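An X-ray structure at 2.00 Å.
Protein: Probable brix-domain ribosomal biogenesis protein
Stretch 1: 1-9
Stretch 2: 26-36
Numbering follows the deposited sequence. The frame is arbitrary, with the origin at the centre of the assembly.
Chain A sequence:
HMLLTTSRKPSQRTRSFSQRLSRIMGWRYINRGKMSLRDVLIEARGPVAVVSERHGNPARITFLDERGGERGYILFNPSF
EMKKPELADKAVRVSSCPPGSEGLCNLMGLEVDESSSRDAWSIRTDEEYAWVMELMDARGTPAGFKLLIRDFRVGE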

ATOM      1  N   HIS A   1       8.371   8.711   2.586  1.00 40.94           N
ATOM      2  CA  HIS A   1       8.260   8.244   4.007  1.00 39.55           C
ATOM      3  C   HIS A   1       8.523   6.743   4.318  1.00 38.68           C
ATOM      4  O   HIS A   1       8.535   6.363   5.494  1.00 39.01           O
ATOM      5  CB  HIS A   1       7.007   8.808   4.733  1.00 39.88           C
HETATM    6  N   MSE A   2       8.792   5.920   3.301  1.00 37.32           N
HETATM    7  CA  MSE A   2       8.924   4.475   3.506  1.00 36.77           C
HETATM    8  C   MSE A   2       9.689   3.752   2.391  1.00 34.04           C
HETATM    9  O   MSE A   2       9.669   4.191   1.245  1.00 33.02           O
HETATM   10  CB  MSE A   2       7.540   3.852   3.630  1.00 37.07           C
HETATM   11  CG  MSE A   2       7.411   2.828   4.735  1.00 38.24           C
HETATM   12 SE   MSE A   2       5.563   2.298   4.840  1.00 44.05          SE
HETATM   13  CE  MSE A   2       4.817   3.852   5.647  1.00 38.05           C
ATOM     14  N   LEU A   3      10.397   2.675   2.746  1.00 31.56           N
ATOM     15  CA  LEU A   3      10.936   1.741   1.751  1.00 30.52           C
ATOM     16  C   LEU A   3       9.946   0.573   1.585  1.00 29.93           C
ATOM     17  O   LEU A   3       9.484  -0.002   2.571  1.00 30.25           O
ATOM     18  CB  LEU A   3      12.326   1.219   2.149  1.00 30.10           C
ATOM     19  CG  LEU A   3      13.050   0.159   1.266  1.00 31.32           C
ATOM     20  CD1 LEU A   3      14.556   0.206   1.425  1.00 33.08           C
ATOM     21  CD2 LEU A   3      12.610  -1.230   1.622  1.00 33.77           C
ATOM     22  N   LEU A   4       9.650   0.217   0.347  1.00 28.20           N
ATOM     23  CA  LEU A   4       8.838  -0.941   0.072  1.00 27.87           C
ATOM     24  C   LEU A   4       9.696  -2.014  -0.603  1.00 27.61           C
ATOM     25  O   LEU A   4      10.527  -1.719  -1.464  1.00 27.38           O
ATOM     26  CB  LEU A   4       7.690  -0.551  -0.855  1.00 27.55           C
ATOM     27  CG  LEU A   4       6.595  -1.460  -1.432  1.00 30.38           C
ATOM     28  CD1 LEU A   4       7.075  -2.703  -2.091  1.00 34.32           C
ATOM     29  CD2 LEU A   4       5.555  -1.783  -0.423  1.00 32.98           C
ATOM     30  N   THR A   5       9.418  -3.263  -0.231  1.00 27.33           N
ATOM     31  CA  THR A   5       9.985  -4.450  -0.847  1.00 26.62           C
ATOM     32  C   THR A   5       8.939  -5.576  -0.779  1.00 27.06           C
ATOM     33  O   THR A   5       7.819  -5.379  -0.282  1.00 25.25           O
ATOM     34  CB  THR A   5      11.324  -4.850  -0.165  1.00 27.03           C
ATOM     35  OG1 THR A   5      12.084  -5.694  -1.037  1.00 26.55           O
ATOM     36  CG2 THR A   5      11.094  -5.555   1.201  1.00 26.30           C
ATOM     37  N   THR A   6       9.311  -6.733  -1.316  1.00 27.47           N
ATOM     38  CA  THR A   6       8.463  -7.917  -1.334  1.00 28.33           C
ATOM     39  C   THR A   6       9.080  -9.021  -0.473  1.00 28.13           C
ATOM     40  O   THR A   6      10.202  -8.892   0.009  1.00 29.15           O
ATOM     41  CB  THR A   6       8.343  -8.506  -2.773  1.00 28.73           C
ATOM     42  OG1 THR A   6       9.635  -8.973  -3.223  1.00 28.74           O
ATOM     43  CG2 THR A   6       7.784  -7.475  -3.758  1.00 29.17           C
ATOM     44  N   SER A   7       8.335 -10.103  -0.290  1.00 28.30           N
ATOM     45  CA  SER A   7       8.865 -11.355   0.197  1.00 29.28           C
ATOM     46  C   SER A   7       9.906 -11.908  -0.815  1.00 29.10           C
ATOM     47  O   SER A   7       9.954 -11.471  -1.965  1.00 28.47           O
ATOM     48  CB  SER A   7       7.710 -12.340   0.373  1.00 29.63           C
ATOM     49  OG  SER A   7       6.841 -12.331  -0.756  1.00 30.88           O
ATOM     50  N   ARG A   8      10.752 -12.837  -0.381  1.00 30.04           N
ATOM     51  CA  ARG A   8      11.747 -13.427  -1.277  1.00 30.11           C
ATOM     52  C   ARG A   8      11.105 -14.254  -2.400  1.00 30.36           C
ATOM     53  O   ARG A   8      10.096 -14.916  -2.183  1.00 30.95           O
ATOM     54  CB  ARG A   8      12.741 -14.257  -0.485  1.00 30.21           C
ATOM     55  CG  ARG A   8      13.760 -13.376   0.272  1.00 32.52           C
ATOM     56  CD  ARG A   8      14.704 -14.214   1.097  1.00 34.69           C
ATOM     57  NE  ARG A   8      14.124 -14.628   2.368  1.00 38.21           N
ATOM     58  CZ  ARG A   8      13.656 -15.845   2.616  1.00 41.06           C
ATOM     59  NH1 ARG A   8      13.697 -16.797   1.680  1.00 43.29           N
ATOM     60  NH2 ARG A   8      13.142 -16.115   3.810  1.00 41.52           N
ATOM     61  N   LYS A   9      11.710 -14.189  -3.584  1.00 30.37           N
ATOM     62  CA  LYS A   9      11.255 -14.880  -4.798  1.00 30.92           C
ATOM     63  C   LYS A   9       9.782 -14.595  -5.154  1.00 30.67           C
ATOM     64  O   LYS A   9       8.964 -15.526  -5.143  1.00 31.36           O
ATOM     65  CB  LYS A   9      11.497 -16.399  -4.678  1.00 30.73           C
ATOM     66  CG  LYS A   9      12.958 -16.791  -4.420  1.00 33.16           C
ATOM     67  N   GLY A  26       5.104   7.179  -3.781  1.00 26.96           N
ATOM     68  CA  GLY A  26       6.430   7.838  -3.696  1.00 27.55           C
ATOM     69  C   GLY A  26       7.310   7.193  -2.611  1.00 28.01           C
ATOM     70  O   GLY A  26       8.125   7.849  -1.999  1.00 27.78           O
ATOM     71  N   TRP A  27       7.116   5.903  -2.367  1.00 27.68           N
ATOM     72  CA  TRP A  27       7.973   5.144  -1.455  1.00 29.04           C
ATOM     73  C   TRP A  27       9.175   4.622  -2.260  1.00 29.91           C
ATOM     74  O   TRP A  27       9.025   4.328  -3.428  1.00 30.43           O
ATOM     75  CB  TRP A  27       7.207   3.966  -0.877  1.00 28.15           C
ATOM     76  CG  TRP A  27       6.082   4.343   0.067  1.00 28.45           C
ATOM     77  CD1 TRP A  27       5.927   5.529   0.745  1.00 29.04           C
ATOM     78  CD2 TRP A  27       5.006   3.501   0.481  1.00 26.58           C
ATOM     79  NE1 TRP A  27       4.794   5.477   1.526  1.00 28.93           N
ATOM     80  CE2 TRP A  27       4.211   4.245   1.385  1.00 26.03           C
ATOM     81  CE3 TRP A  27       4.615   2.191   0.152  1.00 28.21           C
ATOM     82  CZ2 TRP A  27       3.067   3.719   1.987  1.00 26.38           C
ATOM     83  CZ3 TRP A  27       3.461   1.665   0.746  1.00 29.42           C
ATOM     84  CH2 TRP A  27       2.702   2.430   1.655  1.00 28.37           C
ATOM     85  N   ARG A  28      10.360   4.537  -1.670  1.00 30.56           N
ATOM     86  CA  ARG A  28      11.481   3.920  -2.395  1.00 31.78           C
ATOM     87  C   ARG A  28      11.318   2.394  -2.528  1.00 31.79           C
ATOM     88  O   ARG A  28      11.064   1.706  -1.535  1.00 32.05           O
ATOM     89  CB  ARG A  28      12.800   4.248  -1.712  1.00 32.09           C
ATOM     90  CG  ARG A  28      13.933   3.357  -2.170  1.00 33.69           C
ATOM     91  CD  ARG A  28      15.262   4.024  -1.915  1.00 38.33           C
ATOM     92  NE  ARG A  28      15.699   3.905  -0.530  1.00 38.49           N
ATOM     93  CZ  ARG A  28      16.641   3.056  -0.115  1.00 41.36           C
ATOM     94  NH1 ARG A  28      17.227   2.228  -0.987  1.00 38.59           N
ATOM     95  NH2 ARG A  28      16.987   3.030   1.177  1.00 38.79           N
ATOM     96  N   TYR A  29      11.449   1.868  -3.751  1.00 31.85           N
ATOM     97  CA  TYR A  29      11.332   0.418  -3.976  1.00 31.67           C
ATOM     98  C   TYR A  29      12.690  -0.257  -4.147  1.00 31.75           C
ATOM     99  O   TYR A  29      13.529   0.220  -4.916  1.00 31.87           O
ATOM    100  CB  TYR A  29      10.486   0.122  -5.209  1.00 32.44           C
ATOM    101  CG  TYR A  29      10.372  -1.350  -5.532  1.00 32.99           C
ATOM    102  CD1 TYR A  29       9.449  -2.152  -4.848  1.00 31.42           C
ATOM    103  CD2 TYR A  29      11.184  -1.942  -6.504  1.00 33.11           C
ATOM    104  CE1 TYR A  29       9.319  -3.496  -5.120  1.00 30.86           C
ATOM    105  CE2 TYR A  29      11.072  -3.306  -6.781  1.00 35.48           C
ATOM    106  CZ  TYR A  29      10.116  -4.070  -6.079  1.00 33.82           C
ATOM    107  OH  TYR A  29       9.972  -5.407  -6.321  1.00 35.88           O
ATOM    108  N   ILE A  30      12.901  -1.381  -3.459  1.00 30.98           N
ATOM    109  CA  ILE A  30      14.105  -2.199  -3.700  1.00 30.59           C
ATOM    110  C   ILE A  30      13.756  -3.660  -3.961  1.00 29.69           C
ATOM    111  O   ILE A  30      12.835  -4.197  -3.351  1.00 28.76           O
ATOM    112  CB  ILE A  30      15.116  -2.128  -2.526  1.00 31.06           C
ATOM    113  CG1 ILE A  30      14.486  -2.645  -1.232  1.00 32.38           C
ATOM    114  CG2 ILE A  30      15.663  -0.687  -2.371  1.00 32.44           C
ATOM    115  CD1 ILE A  30      15.488  -3.110  -0.177  1.00 37.46           C
ATOM    116  N   ASN A  31      14.515  -4.310  -4.844  1.00 28.67           N
ATOM    117  CA  ASN A  31      14.329  -5.738  -5.063  1.00 28.17           C
ATOM    118  C   ASN A  31      14.773  -6.462  -3.804  1.00 26.57           C
ATOM    119  O   ASN A  31      15.819  -6.141  -3.191  1.00 25.37           O
ATOM    120  CB  ASN A  31      15.107  -6.252  -6.305  1.00 28.99           C
ATOM    121  CG  ASN A  31      14.546  -5.691  -7.637  1.00 31.68           C
ATOM    122  OD1 ASN A  31      13.355  -5.837  -7.949  1.00 33.95           O
ATOM    123  ND2 ASN A  31      15.419  -5.077  -8.433  1.00 36.97           N
ATOM    124  N   ARG A  32      14.008  -7.469  -3.437  1.00 25.16           N
ATOM    125  CA  ARG A  32      14.263  -8.129  -2.179  1.00 24.52           C
ATOM    126  C   ARG A  32      15.520  -8.972  -2.262  1.00 23.98           C
ATOM    127  O   ARG A  32      16.257  -9.107  -1.273  1.00 23.97           O
ATOM    128  CB  ARG A  32      13.051  -8.954  -1.758  1.00 24.62           C
ATOM    129  CG  ARG A  32      13.222  -9.765  -0.452  1.00 24.44           C
ATOM    130  CD  ARG A  32      13.463  -8.875   0.760  1.00 22.38           C
ATOM    131  NE  ARG A  32      13.592  -9.656   1.997  1.00 23.57           N
ATOM    132  CZ  ARG A  32      12.580 -10.025   2.774  1.00 26.04           C
ATOM    133  NH1 ARG A  32      11.325  -9.687   2.453  1.00 24.87           N
ATOM    134  NH2 ARG A  32      12.817 -10.722   3.888  1.00 24.25           N
ATOM    135  N   GLY A  33      15.780  -9.516  -3.453  1.00 23.36           N
ATOM    136  CA  GLY A  33      16.851 -10.481  -3.646  1.00 23.12           C
ATOM    137  C   GLY A  33      16.783 -11.572  -2.584  1.00 23.03           C
ATOM    138  O   GLY A  33      15.740 -12.200  -2.392  1.00 22.39           O
ATOM    139  N   LYS A  34      17.884 -11.766  -1.876  1.00 22.33           N
ATOM    140  CA  LYS A  34      17.956 -12.813  -0.860  1.00 23.69           C
ATOM    141  C   LYS A  34      18.163 -12.259   0.569  1.00 24.00           C
ATOM    142  O   LYS A  34      18.638 -12.971   1.463  1.00 22.94           O
ATOM    143  CB  LYS A  34      19.082 -13.796  -1.221  1.00 22.47           C
ATOM    144  CG  LYS A  34      18.802 -14.730  -2.385  1.00 23.66           C
ATOM    145  CD  LYS A  34      19.980 -15.749  -2.495  1.00 25.02           C
ATOM    146  CE  LYS A  34      20.014 -16.476  -3.835  1.00 27.33           C
ATOM    147  NZ  LYS A  34      18.798 -17.311  -4.099  1.00 29.56           N
HETATM  148  N   MSE A  35      17.799 -10.998   0.789  1.00 24.63           N
HETATM  149  CA  MSE A  35      17.976 -10.372   2.099  1.00 29.30           C
HETATM  150  C   MSE A  35      17.006 -10.878   3.159  1.00 26.62           C
HETATM  151  O   MSE A  35      15.844 -11.150   2.877  1.00 26.19           O
HETATM  152  CB  MSE A  35      17.785  -8.851   1.991  1.00 27.58           C
HETATM  153  CG  MSE A  35      18.742  -8.212   0.997  1.00 32.32           C
HETATM  154 SE   MSE A  35      18.370  -6.294   0.935  1.00 44.34          SE
HETATM  155  CE  MSE A  35      19.616  -5.712   2.080  1.00 35.33           C
ATOM    156  N   SER A  36      17.505 -10.963   4.381  1.00 25.98           N
ATOM    157  CA  SER A  36      16.663 -11.044   5.560  1.00 25.72           C
ATOM    158  C   SER A  36      15.976  -9.688   5.778  1.00 26.52           C
ATOM    159  O   SER A  36      16.379  -8.669   5.231  1.00 25.63           O
ATOM    160  CB  SER A  36      17.516 -11.379   6.785  1.00 24.86           C
ATOM    161  OG  SER A  36      18.400 -10.312   7.066  1.00 22.78           O
TER
HETATM  162  O   HOH W   1       5.880   9.016   0.383  1.00 39.63           O
HETATM  163  O   HOH W   2      11.501  -7.835  -4.657  1.00 29.83           O
HETATM  164  O   HOH W   3      13.829 -12.393  -4.131  1.00 21.97           O

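Short parallel strands in the two stretches pair, with Leu3 bridged to Arg28 and Leu4 to Tyr29 at CA-CA separations of 4.7 and 5.0 Å. Leu4 anchors the ladder through both its own N and its own O: its N donates to Arg28 O (2.8 Å) and its O accepts from Ile30 N (3.1 Å), both nearly straight. The preceding rung, Arg28 N to Met2 O at 3.0 Å, is bent and weak. Thr5 OG1 then donates to Ile30 O (2.9 Å), so a side chain continues the pairing where the backbones begin to separate.

Alternation along the strands sorts the side chains onto two faces. On one, Leu3 CD1 lies over the face of the Arg28 guanidinium, 3.7 Å from NH2, while Leu3 CD2 packs 3.7 Å from Ile30 CG1. On the other, Leu4 CD1 meets Tyr29 CD1 at 3.7 Å, and Leu4 CD2 reaches Trp27 CE3 at 4.1 Å. Selenomethionine Met2 covers the indole: its CB sits 3.7 Å above the centroid of the Trp27 five-membered ring, and its SE 4.2 Å above that of the six-membered ring, placing a polarizable atom against the pi cloud.

Past the bridged residues, Arg32 takes over. Its NH1 donates to Thr6 O (2.8 Å), while its NE bonds to Met35 O (2.8 Å), tying the side chain to the far end of the type II' turn that Arg32 begins. Arg8 CG lies over the face of the Arg32 guanidinium, and despite their like charges Arg8 NE and Arg32 NH2 approach to 4.4 Å; the contact rests on the aliphatic part of Arg8. Water extends the junction: one molecule donates to Thr6 OG1 (2.6 Å) and accepts from Arg32 N (2.8 Å), and another links Lys9 N (2.8 Å) to Gly33 O (2.6 Å).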